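Local coordinates for uncharacterized protein BF1032 (Bacteroides fragilis, PDB 3NRH) that is of unknown function but belongs to the DUF5063 family and folds as a predominantly alpha-helical protein, at residues P67-T72 against I123-F128. Numbering follows the deposited sequence.
Sequences PETYVT and IKDFIF
Asp125 and Tyr70 centre a surface contact in which the loop running from helix 35-54 to helix 73-87 is fastened to one side of helix 112-131 by a shared carboxylate oxygen and by packing of the Tyr70 ring on Lys124 and Phe128. Asp125 OD1 accepts hydrogen bonds from two successive backbone amides: Val71 N at 2.9 Å, in a nearly straight bond that arrives almost in line with the C-O bond, and Tyr70 N at 3.0 Å, which comes from above the carboxylate plane. The other oxygen, OD2, accepts a hydrogen bond from a water that also donates one to Val71 O, so both carboxylate oxygens are tied to the loop backbone, one directly and one through water. This pinning of consecutive loop amides comes just before the start of helix 73-87, where Thr72 is the N-cap residue and its OG1 bonds Ile75 N. Tyr70 has CG anti to its backbone N (chi1 177°), and its ring meets Lys124 over one face and Phe128 through the CD1 edge. The Lys124 chain is bent at chi2 (65°), and its CE lies 3.6 Å from the centroid of the Tyr70 ring as a CH-pi contact; Lys124 NZ, 4.7 Å from the same centroid, adds a cation-pi interaction while salt-bridged to Glu28 of helix 11-28. CD1 stands over the centre of the phenylalanine face in a T-shaped pair with planes 62° apart. Beside it, Tyr70 CB packs on Phe128 CD2 at 3.7 Å.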
loop_
_atom_site.group_PDB
_atom_site.type_symbol
_atom_site.label_atom_id
_atom_site.label_comp_id
_atom_site.label_asym_id
_atom_site.label_seq_id
_atom_site.Cartn_x
_atom_site.Cartn_y
_atom_site.Cartn_z
ATOM N N PRO A 67 -4.425 29.110 0.876
ATOM C CA PRO A 67 -3.149 28.680 1.459
ATOM C C PRO A 67 -2.028 28.963 0.464
ATOM O O PRO A 67 -2.253 28.936 -0.747
ATOM C CB PRO A 67 -3.353 27.179 1.669
ATOM C CG PRO A 67 -4.842 27.041 1.809
ATOM C CD PRO A 67 -5.362 27.982 0.755
ATOM N N GLU A 68 -0.829 29.250 0.962
ATOM C CA GLU A 68 0.306 29.503 0.079
ATOM C C GLU A 68 0.617 28.213 -0.667
ATOM O O GLU A 68 0.361 27.121 -0.164
ATOM C CB GLU A 68 1.546 29.920 0.885
ATOM C CG GLU A 68 1.610 31.391 1.268
ATOM C CD GLU A 68 2.882 31.734 2.031
ATOM O OE1 GLU A 68 3.980 31.362 1.560
ATOM O OE2 GLU A 68 2.786 32.379 3.099
ATOM N N THR A 69 1.159 28.341 -1.869
ATOM C CA THR A 69 1.521 27.181 -2.668
ATOM C C THR A 69 3.042 27.106 -2.703
ATOM O O THR A 69 3.721 28.125 -2.592
ATOM C CB THR A 69 0.977 27.304 -4.111
ATOM O OG1 THR A 69 -0.455 27.306 -4.082
ATOM C CG2 THR A 69 1.450 26.141 -4.966
ATOM N N TYR A 70 3.580 25.901 -2.834
ATOM C CA TYR A 70 5.024 25.741 -2.881
ATOM C C TYR A 70 5.506 25.308 -4.256
ATOM O O TYR A 70 6.399 25.925 -4.836
ATOM C CB TYR A 70 5.496 24.696 -1.860
ATOM C CG TYR A 70 6.990 24.441 -1.934
ATOM C CD1 TYR A 70 7.886 25.169 -1.152
ATOM C CD2 TYR A 70 7.510 23.496 -2.817
ATOM C CE1 TYR A 70 9.265 24.960 -1.249
ATOM C CE2 TYR A 70 8.882 23.283 -2.925
ATOM C CZ TYR A 70 9.754 24.012 -2.138
ATOM O OH TYR A 70 11.113 23.771 -2.226
ATOM N N VAL A 71 4.910 24.235 -4.768
ATOM C CA VAL A 71 5.315 23.672 -6.047
ATOM C C VAL A 71 5.073 24.543 -7.276
ATOM O O VAL A 71 3.937 24.874 -7.612
ATOM C CB VAL A 71 4.656 22.291 -6.269
ATOM C CG1 VAL A 71 5.122 21.692 -7.588
ATOM C CG2 VAL A 71 5.012 21.362 -5.116
ATOM N N THR A 72 6.167 24.899 -7.939
ATOM C CA THR A 72 6.131 25.700 -9.152
ATOM C C THR A 72 6.437 24.750 -10.307
ATOM O O THR A 72 6.798 23.593 -10.085
ATOM C CB THR A 72 7.210 26.800 -9.125
ATOM O OG1 THR A 72 8.510 26.195 -9.077
ATOM C CG2 THR A 72 7.024 27.694 -7.907
ATOM N N ILE A 123 1.188 16.631 -1.805
ATOM C CA ILE A 123 1.739 16.448 -0.461
ATOM C C ILE A 123 2.639 17.608 -0.027
ATOM O O ILE A 123 2.512 18.114 1.089
ATOM C CB ILE A 123 2.538 15.131 -0.361
ATOM C CG1 ILE A 123 1.671 13.959 -0.839
ATOM C CG2 ILE A 123 2.980 14.894 1.090
ATOM C CD1 ILE A 123 0.381 13.789 -0.056
ATOM N N LYS A 124 3.540 18.032 -0.910
ATOM C CA LYS A 124 4.462 19.126 -0.595
ATOM C C LYS A 124 3.740 20.447 -0.323
ATOM O O LYS A 124 4.104 21.183 0.598
ATOM C CB LYS A 124 5.462 19.317 -1.739
ATOM C CG LYS A 124 6.503 20.415 -1.502
ATOM C CD LYS A 124 7.427 20.089 -0.334
ATOM C CE LYS A 124 8.525 21.142 -0.185
ATOM N NZ LYS A 124 9.508 20.780 0.883
ATOM N N ASP A 125 2.725 20.756 -1.124
ATOM C CA ASP A 125 1.981 22.000 -0.924
ATOM C C ASP A 125 1.339 22.001 0.457
ATOM O O ASP A 125 1.309 23.026 1.144
ATOM C CB ASP A 125 0.900 22.176 -1.997
ATOM C CG ASP A 125 1.461 22.670 -3.320
ATOM O OD1 ASP A 125 2.645 23.070 -3.360
ATOM O OD2 ASP A 125 0.712 22.672 -4.321
ATOM N N PHE A 126 0.837 20.838 0.860
ATOM C CA PHE A 126 0.201 20.692 2.158
ATOM C C PHE A 126 1.162 20.878 3.344
ATOM O O PHE A 126 0.915 21.707 4.219
ATOM C CB PHE A 126 -0.464 19.317 2.264
ATOM C CG PHE A 126 -0.807 18.925 3.671
ATOM C CD1 PHE A 126 -1.709 19.678 4.418
ATOM C CD2 PHE A 126 -0.193 17.829 4.267
ATOM C CE1 PHE A 126 -1.991 19.344 5.745
ATOM C CE2 PHE A 126 -0.468 17.486 5.592
ATOM C CZ PHE A 126 -1.369 18.248 6.331
ATOM N N ILE A 127 2.252 20.116 3.380
ATOM C CA ILE A 127 3.170 20.221 4.513
ATOM C C ILE A 127 3.898 21.555 4.619
ATOM O O ILE A 127 4.246 21.986 5.723
ATOM C CB ILE A 127 4.205 19.075 4.535
ATOM C CG1 ILE A 127 5.066 19.103 3.274
ATOM C CG2 ILE A 127 3.480 17.740 4.703
ATOM C CD1 ILE A 127 6.195 18.083 3.292
ATOM N N PHE A 128 4.125 22.212 3.487
ATOM C CA PHE A 128 4.779 23.518 3.514
ATOM C C PHE A 128 3.894 24.481 4.303
ATOM O O PHE A 128 4.337 25.120 5.267
ATOM C CB PHE A 128 4.986 24.056 2.097
ATOM C CG PHE A 128 5.489 25.477 2.060
ATOM C CD1 PHE A 128 6.644 25.836 2.749
ATOM C CD2 PHE A 128 4.804 26.455 1.345
ATOM C CE1 PHE A 128 7.110 27.156 2.727
ATOM C CE2 PHE A 128 5.259 27.773 1.316
ATOM C CZ PHE A 128 6.417 28.121 2.010
HETATM O O HOH W 1 -0.615 24.443 -0.169
HETATM O O HOH W 2 2.114 25.093 -0.424
HETATM O O HOH W 3 1.526 23.568 -6.699
#